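Local structure of nucleotide-binding protein, universal stress protein UspA family (Lactobacillus plantarum, 3S3T) at residues 37-41 with 98-102; 13-18 with 116-120; 26-30 with 77-83. The protein binds ATP as a member of the universal stress protein family, although its precise cellular role is not established. All coordinates share one frame; numbering follows the deposited sequence.

Contact 1. Residues 37-41 with 98-102; sequences TALYV and TIEDY. With ATP (adenosine-5'-triphosphate), chain I.
The packing of L39 against Y102 and I99 illustrates how a single branched side chain can fit a strand to a helix. Its CD2 methyl enters a hollow walled by the root of the Y102 ring and the inner part of I99, lying 4.1 Å from Y102 CG. On the other wall, the same methyl is 4.2 Å from I99 CG1. The L39 and Y102 side chains lie alongside each other, running opposite ways, and the methyl meets the ring obliquely. With its CG anti to the backbone N (chi1 -166°), Y102 lays its ring back along the strand until its hydroxyl reaches T37, where Y102 OH is 3.7 Å from T37 CG2. A water in the plane of the ring bridges T37 OG1 and Y102 OH, while E89 also bonds the hydroxyl. Strand 35-43 belongs to the five-stranded parallel sheet of a Rossmann-like fold of the HUP clan, and helix 95-105 packs on one of its faces; the segment axes run roughly antiparallel, at 143°. Nearer the nucleotide, the forked end of V41 sits against T98: V41 CG1 is 3.8 Å from T98 OG1, and V41 CG2 is 3.9 Å from T98 CG2. The T98 hydroxyl is bonded to I94 O, just ahead of the helix. The V41 backbone reads the adenine edge, with V41 N donating to ATP N1 at 3.0 Å and ATP N6 donating almost straight to V41 O at 2.8 Å. I99 CD1 comes up to the same base near N3 and C2.

Contact 2. Residues 13-18 with 116-120; sequences DSSDAA and ATGTN. With ATP (adenosine-5'-triphosphate), chain I.
D13 OD1 is gripped twice by S15, whose hydroxyl donates along the syn lone pair at 2.5 Å (S15 OG to D13 OD1). The backbone S15 N reaches the same oxygen from above the carboxylate plane, 52° out of it, closing an Asx turn. S15 OG in turn accepts from A18 N and caps the start of helix 16-32. This double hold fixes the rotation of the carboxylate and turns its other oxygen to the second loop, where D13 OD2 lies 3.3 Å from G118 CA. T119 N gives that oxygen only a weak bond, but a water donates to D13 OD2 at 2.7 Å. T119 CG2 packs alongside, 3.5 Å from S14 OG. At the first turn of the helix the A17 CB methyl comes to 3.2 Å from T117 O, and T117 O also accepts from the ribose O3' of ATP. The amides that follow turn to the beta phosphate: G118 N donates to ATP O1B at 2.9 Å and N120 N to ATP O2B at 3.1 Å. G118 and G128 fit the G-2X-G-9X-G(S/T) signature by which ATP-binding universal stress proteins hold ribose and phosphates.

Contact 3. Residues 26-30 with 77-83; sequences VNIAQ and FVATTSA
Q30 and A83 bring their CA atoms to 3.9 Å of each other, where helix 16-32 passes the chain that has just rounded a type I beta turn from V78 to T81. Beside this approach the A29 CB and A83 CB methyls meet at 4.3 Å. V26 is the projecting group, with its two methyls dividing the work. V26 CG2 rests on V78 CG2 at 3.7 Å. V26 CG1, anti to the backbone N (chi1 178°), points among three neighbours: the A83 methyl, the T81 hydroxyl and the F77 ring, whose CE1 is 4.0 Å from V26 CG1. The methyl meets that ring obliquely, whereas T81 CG2 lies over one face of it, offset toward the rim.

The turn that carries T81 to V26 is tied from within. T81 OG1 donates to V78 O at 2.8 Å, an oxygen that T81 N also uses, and A83 N returns a bond to T81 OG1 at 3.1 Å, making an ST turn. Farther along the helix, Q30 extends along the loop so that its amide oxygen accepts from the backbone: S82 N to Q30 OE1 spans 3.3 Å, the donor standing 44° out of the carbonyl plane. S82 OG is also close to this amide. Q33 continues the polar seam, its NE2 bonding to both Q30 O and S82 O, while L36 of strand 35-43 packs against V26 and A29. Helices 16-32 and 53-78 are the connections of two consecutive beta-alpha-beta crossovers, and their packing against each other beside the parallel sheet is characteristic of the Rossmann-like alpha/beta fold.

Overall arrangement
The three contacts show how chemistry follows position in an alpha/beta nucleotide-binding fold. Contact 1 is the buried one, joining a sheet strand to a helix mainly through apolar branches, while its strand backbone recognises adenine. Contact 2, partly buried, joins a loop and the helix start after it to a second loop by close contacts and one weak bond, with backbone groups turned to the same ATP. The two touch, the Y40 ring packing on the backbone of D13 and S14, and both reach the second subunit. Contact 3, farthest from the chain centre and partly buried, sets an apolar patch beside a polar, more exposed side; yet it shares helix 16-32 with contact 2.

Contact 1. Residues 37-41 with 98-102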
loop_
_atom_site.group_PDB
_atom_site.type_symbol
_atom_site.label_atom_id
_atom_site.label_comp_id
_atom_site.label_asym_id
_atom_site.label_seq_id
_atom_site.Cartn_x
_atom_site.Cartn_y
_atom_site.Cartn_z
ATOM N N THR A 37 14.789 -6.432 -22.078
ATOM C CA THR A 37 14.020 -7.673 -22.029
ATOM C C THR A 37 12.537 -7.344 -21.756
ATOM O O THR A 37 12.255 -6.655 -20.782
ATOM C CB THR A 37 14.515 -8.575 -20.890
ATOM O OG1 THR A 37 15.864 -8.967 -21.181
ATOM C CG2 THR A 37 13.624 -9.856 -20.747
ATOM N N ALA A 38 11.634 -7.800 -22.631
ATOM C CA ALA A 38 10.170 -7.789 -22.368
ATOM C C ALA A 38 9.730 -9.134 -21.815
ATOM O O ALA A 38 10.111 -10.203 -22.341
ATOM C CB ALA A 38 9.391 -7.433 -23.601
ATOM N N LEU A 39 8.976 -9.090 -20.713
ATOM C CA LEU A 39 8.566 -10.302 -19.999
ATOM C C LEU A 39 7.049 -10.314 -19.841
ATOM O O LEU A 39 6.507 -9.416 -19.221
ATOM C CB LEU A 39 9.207 -10.357 -18.619
ATOM C CG LEU A 39 8.692 -11.392 -17.597
ATOM C CD1 LEU A 39 8.924 -12.904 -18.073
ATOM C CD2 LEU A 39 9.350 -11.148 -16.292
ATOM N N TYR A 40 6.377 -11.304 -20.422
ATOM C CA TYR A 40 4.947 -11.545 -20.138
ATOM C C TYR A 40 4.799 -12.744 -19.222
ATOM O O TYR A 40 5.289 -13.841 -19.532
ATOM C CB TYR A 40 4.202 -11.812 -21.451
ATOM C CG TYR A 40 2.691 -11.931 -21.327
ATOM C CD1 TYR A 40 2.088 -13.069 -20.785
ATOM C CD2 TYR A 40 1.853 -10.902 -21.773
ATOM C CE1 TYR A 40 0.702 -13.148 -20.650
ATOM C CE2 TYR A 40 0.452 -11.007 -21.686
ATOM C CZ TYR A 40 -0.103 -12.090 -21.128
ATOM O OH TYR A 40 -1.466 -12.133 -21.061
ATOM N N VAL A 41 4.110 -12.568 -18.100
ATOM C CA VAL A 41 3.845 -13.691 -17.215
ATOM C C VAL A 41 2.428 -14.230 -17.358
ATOM O O VAL A 41 1.451 -13.516 -17.130
ATOM C CB VAL A 41 4.126 -13.354 -15.740
ATOM C CG1 VAL A 41 4.081 -14.671 -14.879
ATOM C CG2 VAL A 41 5.499 -12.714 -15.592
ATOM N N THR A 98 6.930 -13.423 -10.081
ATOM C CA THR A 98 7.796 -13.828 -11.158
ATOM C C THR A 98 8.688 -12.683 -11.616
ATOM O O THR A 98 9.847 -12.901 -11.968
ATOM C CB THR A 98 6.971 -14.422 -12.333
ATOM O OG1 THR A 98 6.197 -15.540 -11.849
ATOM C CG2 THR A 98 7.886 -14.881 -13.485
ATOM N N ILE A 99 8.129 -11.487 -11.655
ATOM C CA ILE A 99 8.846 -10.281 -12.024
ATOM C C ILE A 99 9.948 -9.999 -10.990
ATOM O O ILE A 99 11.109 -9.794 -11.340
ATOM C CB ILE A 99 7.863 -9.061 -12.139
ATOM C CG1 ILE A 99 6.952 -9.204 -13.376
ATOM C CG2 ILE A 99 8.679 -7.746 -12.195
ATOM C CD1 ILE A 99 5.703 -8.308 -13.346
ATOM N N GLU A 100 9.588 -10.039 -9.716
ATOM C CA GLU A 100 10.582 -9.899 -8.637
ATOM C C GLU A 100 11.699 -10.937 -8.803
ATOM O O GLU A 100 12.909 -10.590 -8.750
ATOM C CB GLU A 100 9.892 -10.082 -7.267
ATOM C CG GLU A 100 10.807 -10.149 -6.080
ATOM C CD GLU A 100 10.088 -10.448 -4.773
ATOM O OE1 GLU A 100 8.946 -10.890 -4.766
ATOM O OE2 GLU A 100 10.711 -10.263 -3.737
ATOM N N ASP A 101 11.300 -12.196 -8.995
ATOM C CA ASP A 101 12.252 -13.290 -9.033
ATOM C C ASP A 101 13.156 -13.107 -10.248
ATOM O O ASP A 101 14.347 -13.420 -10.198
ATOM C CB ASP A 101 11.539 -14.648 -9.094
ATOM C CG ASP A 101 10.926 -15.041 -7.759
ATOM O OD1 ASP A 101 11.217 -14.400 -6.716
ATOM O OD2 ASP A 101 10.147 -15.995 -7.749
ATOM N N TYR A 102 12.581 -12.629 -11.342
ATOM C CA TYR A 102 13.319 -12.462 -12.558
ATOM C C TYR A 102 14.434 -11.431 -12.334
ATOM O O TYR A 102 15.572 -11.653 -12.741
ATOM C CB TYR A 102 12.404 -12.029 -13.714
ATOM C CG TYR A 102 13.075 -12.175 -15.066
ATOM C CD1 TYR A 102 12.891 -13.312 -15.833
ATOM C CD2 TYR A 102 13.909 -11.175 -15.567
ATOM C CE1 TYR A 102 13.505 -13.460 -17.061
ATOM C CE2 TYR A 102 14.531 -11.320 -16.797
ATOM C CZ TYR A 102 14.333 -12.475 -17.534
ATOM O OH TYR A 102 14.961 -12.613 -18.750
HETATM P PG ATP I . -4.732 -5.236 -10.339
HETATM O O1G ATP I . -4.132 -6.481 -10.950
HETATM O O2G ATP I . -6.221 -5.332 -10.201
HETATM O O3G ATP I . -4.126 -4.777 -9.021
HETATM P PB ATP I . -4.232 -3.922 -12.915
HETATM O O1B ATP I . -4.988 -2.762 -13.496
HETATM O O2B ATP I . -4.358 -5.252 -13.576
HETATM O O3B ATP I . -4.601 -3.994 -11.362
HETATM P PA ATP I . -1.360 -4.288 -12.657
HETATM O O1A ATP I . -1.591 -5.767 -12.713
HETATM O O2A ATP I . -0.649 -3.804 -11.462
HETATM O O3A ATP I . -2.687 -3.435 -12.842
HETATM O "O5'" ATP I . -0.492 -3.932 -14.005
HETATM C "C5'" ATP I . 0.416 -2.833 -13.970
HETATM C "C4'" ATP I . 1.634 -3.129 -14.850
HETATM O "O4'" ATP I . 2.194 -4.322 -14.314
HETATM C "C3'" ATP I . 1.296 -3.457 -16.296
HETATM O "O3'" ATP I . 1.148 -2.301 -17.103
HETATM C "C2'" ATP I . 2.473 -4.340 -16.629
HETATM O "O2'" ATP I . 3.575 -3.480 -16.885
HETATM C "C1'" ATP I . 2.716 -5.135 -15.353
HETATM N N9 ATP I . 2.057 -6.438 -15.386
HETATM C C8 ATP I . 0.808 -6.750 -14.919
HETATM N N7 ATP I . 0.521 -8.052 -15.147
HETATM C C5 ATP I . 1.594 -8.564 -15.759
HETATM C C6 ATP I . 1.939 -9.875 -16.298
HETATM N N6 ATP I . 1.041 -10.875 -16.184
HETATM N N1 ATP I . 3.176 -10.039 -16.887
HETATM C C2 ATP I . 4.026 -9.003 -16.970
HETATM N N3 ATP I . 3.770 -7.759 -16.542
HETATM C C4 ATP I . 2.591 -7.510 -15.931
HETATM O O HOH W 1 17.096 -10.792 -19.372
#

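Contact 2. Residues 13-18 with 116-120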
loop_
_atom_site.group_PDB
_atom_site.type_symbol
_atom_site.label_atom_id
_atom_site.label_comp_id
_atom_site.label_asym_id
_atom_site.label_seq_id
_atom_site.Cartn_x
_atom_site.Cartn_y
_atom_site.Cartn_z
ATOM N N ASP A 13 1.703 -7.002 -19.528
ATOM C CA ASP A 13 0.492 -7.818 -19.722
ATOM C C ASP A 13 -0.055 -7.428 -21.082
ATOM O O ASP A 13 0.703 -6.907 -21.927
ATOM C CB ASP A 13 -0.532 -7.650 -18.584
ATOM C CG ASP A 13 -0.978 -6.224 -18.411
ATOM O OD1 ASP A 13 -0.801 -5.447 -19.352
ATOM O OD2 ASP A 13 -1.524 -5.901 -17.359
ATOM N N SER A 14 -1.350 -7.657 -21.315
ATOM C CA SER A 14 -1.899 -7.445 -22.616
ATOM C C SER A 14 -2.580 -6.097 -22.700
ATOM O O SER A 14 -3.293 -5.837 -23.664
ATOM C CB SER A 14 -2.878 -8.582 -22.990
ATOM O OG SER A 14 -3.962 -8.602 -22.069
ATOM N N SER A 15 -2.377 -5.239 -21.704
ATOM C CA SER A 15 -3.068 -3.949 -21.671
ATOM C C SER A 15 -2.391 -2.888 -22.526
ATOM O O SER A 15 -1.179 -2.963 -22.801
ATOM C CB SER A 15 -3.169 -3.459 -20.237
ATOM O OG SER A 15 -1.866 -3.181 -19.746
ATOM N N ASP A 16 -3.156 -1.863 -22.906
ATOM C CA ASP A 16 -2.564 -0.694 -23.567
ATOM C C ASP A 16 -1.537 -0.025 -22.659
ATOM O O ASP A 16 -0.508 0.426 -23.147
ATOM C CB ASP A 16 -3.613 0.332 -23.939
ATOM C CG ASP A 16 -4.562 -0.165 -25.052
ATOM O OD1 ASP A 16 -4.315 -1.224 -25.671
ATOM O OD2 ASP A 16 -5.562 0.502 -25.274
ATOM N N ALA A 17 -1.804 0.011 -21.351
ATOM C CA ALA A 17 -0.953 0.715 -20.413
ATOM C C ALA A 17 0.420 0.059 -20.392
ATOM O O ALA A 17 1.416 0.760 -20.343
ATOM C CB ALA A 17 -1.565 0.747 -18.977
ATOM N N ALA A 18 0.457 -1.272 -20.426
ATOM C CA ALA A 18 1.715 -2.016 -20.475
ATOM C C ALA A 18 2.448 -1.812 -21.784
ATOM O O ALA A 18 3.687 -1.758 -21.811
ATOM C CB ALA A 18 1.476 -3.496 -20.226
ATOM N N ALA A 116 1.480 1.963 -15.052
ATOM C CA ALA A 116 0.824 2.203 -13.765
ATOM C C ALA A 116 -0.325 1.196 -13.474
ATOM O O ALA A 116 -0.457 0.715 -12.344
ATOM C CB ALA A 116 0.304 3.609 -13.715
ATOM N N THR A 117 -1.136 0.912 -14.491
ATOM C CA THR A 117 -2.285 0.022 -14.363
ATOM C C THR A 117 -2.155 -1.015 -15.469
ATOM O O THR A 117 -1.202 -0.957 -16.276
ATOM C CB THR A 117 -3.606 0.770 -14.484
ATOM O OG1 THR A 117 -3.647 1.465 -15.723
ATOM C CG2 THR A 117 -3.747 1.791 -13.360
ATOM N N GLY A 118 -3.039 -1.998 -15.456
ATOM C CA GLY A 118 -2.988 -3.130 -16.376
ATOM C C GLY A 118 -4.375 -3.528 -16.854
ATOM O O GLY A 118 -5.193 -2.656 -17.079
ATOM N N THR A 119 -4.674 -4.815 -16.944
ATOM C CA THR A 119 -5.941 -5.241 -17.553
ATOM C C THR A 119 -7.139 -5.143 -16.589
ATOM O O THR A 119 -8.265 -5.020 -17.056
ATOM C CB THR A 119 -5.889 -6.679 -18.104
ATOM O OG1 THR A 119 -5.701 -7.597 -17.031
ATOM C CG2 THR A 119 -4.783 -6.869 -19.117
ATOM N N ASN A 120 -6.929 -5.200 -15.261
ATOM C CA ASN A 120 -8.088 -5.310 -14.340
ATOM C C ASN A 120 -8.610 -4.032 -13.699
ATOM O O ASN A 120 -9.815 -3.941 -13.474
ATOM C CB ASN A 120 -7.837 -6.313 -13.203
ATOM C CG ASN A 120 -7.989 -7.780 -13.633
ATOM O OD1 ASN A 120 -8.194 -8.099 -14.801
ATOM N ND2 ASN A 120 -7.876 -8.676 -12.662
HETATM P PG ATP I . -4.732 -5.236 -10.339
HETATM O O1G ATP I . -4.132 -6.481 -10.950
HETATM O O2G ATP I . -6.221 -5.332 -10.201
HETATM O O3G ATP I . -4.126 -4.777 -9.021
HETATM P PB ATP I . -4.232 -3.922 -12.915
HETATM O O1B ATP I . -4.988 -2.762 -13.496
HETATM O O2B ATP I . -4.358 -5.252 -13.576
HETATM O O3B ATP I . -4.601 -3.994 -11.362
HETATM P PA ATP I . -1.360 -4.288 -12.657
HETATM O O1A ATP I . -1.591 -5.767 -12.713
HETATM O O2A ATP I . -0.649 -3.804 -11.462
HETATM O O3A ATP I . -2.687 -3.435 -12.842
HETATM O "O5'" ATP I . -0.492 -3.932 -14.005
HETATM C "C5'" ATP I . 0.416 -2.833 -13.970
HETATM C "C4'" ATP I . 1.634 -3.129 -14.850
HETATM O "O4'" ATP I . 2.194 -4.322 -14.314
HETATM C "C3'" ATP I . 1.296 -3.457 -16.296
HETATM O "O3'" ATP I . 1.148 -2.301 -17.103
HETATM C "C2'" ATP I . 2.473 -4.340 -16.629
HETATM O "O2'" ATP I . 3.575 -3.480 -16.885
HETATM C "C1'" ATP I . 2.716 -5.135 -15.353
HETATM N N9 ATP I . 2.057 -6.438 -15.386
HETATM C C8 ATP I . 0.808 -6.750 -14.919
HETATM N N7 ATP I . 0.521 -8.052 -15.147
HETATM C C5 ATP I . 1.594 -8.564 -15.759
HETATM C C6 ATP I . 1.939 -9.875 -16.298
HETATM N N6 ATP I . 1.041 -10.875 -16.184
HETATM N N1 ATP I . 3.176 -10.039 -16.887
HETATM C C2 ATP I . 4.026 -9.003 -16.970
HETATM N N3 ATP I . 3.770 -7.759 -16.542
HETATM C C4 ATP I . 2.591 -7.510 -15.931
HETATM O O HOH W 2 -2.854 -7.271 -15.489
#

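Contact 3. Residues 26-30 with 77-83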
loop_
_atom_site.group_PDB
_atom_site.type_symbol
_atom_site.label_atom_id
_atom_site.label_comp_id
_atom_site.label_asym_id
_atom_site.label_seq_id
_atom_site.Cartn_x
_atom_site.Cartn_y
_atom_site.Cartn_z
ATOM N N VAL A 26 11.730 1.064 -24.705
ATOM C CA VAL A 26 12.587 1.058 -25.900
ATOM C C VAL A 26 13.309 2.392 -26.078
ATOM O O VAL A 26 14.441 2.444 -26.523
ATOM C CB VAL A 26 11.791 0.761 -27.169
ATOM C CG1 VAL A 26 12.724 0.825 -28.413
ATOM C CG2 VAL A 26 11.145 -0.603 -27.053
ATOM N N ASN A 27 12.617 3.469 -25.749
ATOM C CA ASN A 27 13.182 4.809 -25.743
ATOM C C ASN A 27 14.372 4.931 -24.746
ATOM O O ASN A 27 15.436 5.476 -25.057
ATOM C CB ASN A 27 12.040 5.734 -25.363
ATOM C CG ASN A 27 12.331 7.173 -25.610
ATOM O OD1 ASN A 27 13.464 7.571 -25.929
ATOM N ND2 ASN A 27 11.286 7.996 -25.488
ATOM N N ILE A 28 14.188 4.402 -23.550
ATOM C CA ILE A 28 15.233 4.432 -22.533
ATOM C C ILE A 28 16.396 3.556 -22.994
ATOM O O ILE A 28 17.557 3.955 -22.877
ATOM C CB ILE A 28 14.699 3.913 -21.173
ATOM C CG1 ILE A 28 13.575 4.812 -20.641
ATOM C CG2 ILE A 28 15.818 3.890 -20.111
ATOM C CD1 ILE A 28 12.833 4.228 -19.419
ATOM N N ALA A 29 16.057 2.385 -23.532
ATOM C CA ALA A 29 17.030 1.429 -24.014
ATOM C C ALA A 29 17.932 2.066 -25.100
ATOM O O ALA A 29 19.161 1.999 -25.010
ATOM C CB ALA A 29 16.327 0.181 -24.531
ATOM N N GLN A 30 17.296 2.698 -26.086
ATOM C CA GLN A 30 17.980 3.457 -27.144
ATOM C C GLN A 30 18.921 4.501 -26.544
ATOM O O GLN A 30 20.058 4.615 -26.989
ATOM C CB GLN A 30 16.955 4.117 -28.097
ATOM C CG GLN A 30 17.466 5.338 -28.870
ATOM C CD GLN A 30 16.575 5.698 -30.038
ATOM O OE1 GLN A 30 16.003 4.820 -30.706
ATOM N NE2 GLN A 30 16.447 7.000 -30.297
ATOM N N PHE A 77 9.213 -3.809 -34.066
ATOM C CA PHE A 77 9.257 -2.375 -33.766
ATOM C C PHE A 77 10.643 -1.933 -33.308
ATOM O O PHE A 77 11.157 -0.911 -33.771
ATOM C CB PHE A 77 8.205 -2.007 -32.709
ATOM C CG PHE A 77 8.393 -0.631 -32.126
ATOM C CD1 PHE A 77 9.031 -0.462 -30.920
ATOM C CD2 PHE A 77 7.950 0.497 -32.816
ATOM C CE1 PHE A 77 9.211 0.814 -30.384
ATOM C CE2 PHE A 77 8.142 1.782 -32.310
ATOM C CZ PHE A 77 8.771 1.949 -31.097
ATOM N N VAL A 78 11.250 -2.697 -32.394
ATOM C CA VAL A 78 12.615 -2.375 -31.921
ATOM C C VAL A 78 13.641 -2.341 -33.075
ATOM O O VAL A 78 14.581 -1.552 -33.024
ATOM C CB VAL A 78 13.069 -3.311 -30.781
ATOM C CG1 VAL A 78 14.550 -3.098 -30.436
ATOM C CG2 VAL A 78 12.174 -3.059 -29.555
ATOM N N ALA A 79 13.459 -3.153 -34.122
ATOM C CA ALA A 79 14.433 -3.129 -35.239
ATOM C C ALA A 79 14.347 -1.860 -36.079
ATOM O O ALA A 79 15.262 -1.578 -36.872
ATOM C CB ALA A 79 14.314 -4.354 -36.095
ATOM N N THR A 80 13.269 -1.090 -35.918
ATOM C CA THR A 80 13.164 0.238 -36.549
ATOM C C THR A 80 13.833 1.352 -35.728
ATOM O O THR A 80 13.837 2.508 -36.161
ATOM C CB THR A 80 11.691 0.681 -36.822
ATOM O OG1 THR A 80 11.071 1.091 -35.600
ATOM C CG2 THR A 80 10.868 -0.426 -37.500
ATOM N N THR A 81 14.379 1.011 -34.552
ATOM C CA THR A 81 15.010 1.977 -33.650
ATOM C C THR A 81 16.498 1.659 -33.477
ATOM O O THR A 81 16.992 0.633 -33.958
ATOM C CB THR A 81 14.357 1.938 -32.216
ATOM O OG1 THR A 81 14.849 0.796 -31.486
ATOM C CG2 THR A 81 12.812 1.903 -32.305
ATOM N N SER A 82 17.198 2.517 -32.732
ATOM C CA SER A 82 18.622 2.336 -32.493
ATOM C C SER A 82 18.886 1.618 -31.177
ATOM O O SER A 82 20.026 1.540 -30.739
ATOM C CB SER A 82 19.352 3.687 -32.559
ATOM O OG SER A 82 18.756 4.619 -31.665
ATOM N N ALA A 83 17.839 1.064 -30.573
ATOM C CA ALA A 83 17.966 0.272 -29.363
ATOM C C ALA A 83 18.758 -0.970 -29.731
ATOM O O ALA A 83 18.517 -1.556 -30.762
ATOM C CB ALA A 83 16.579 -0.103 -28.795
#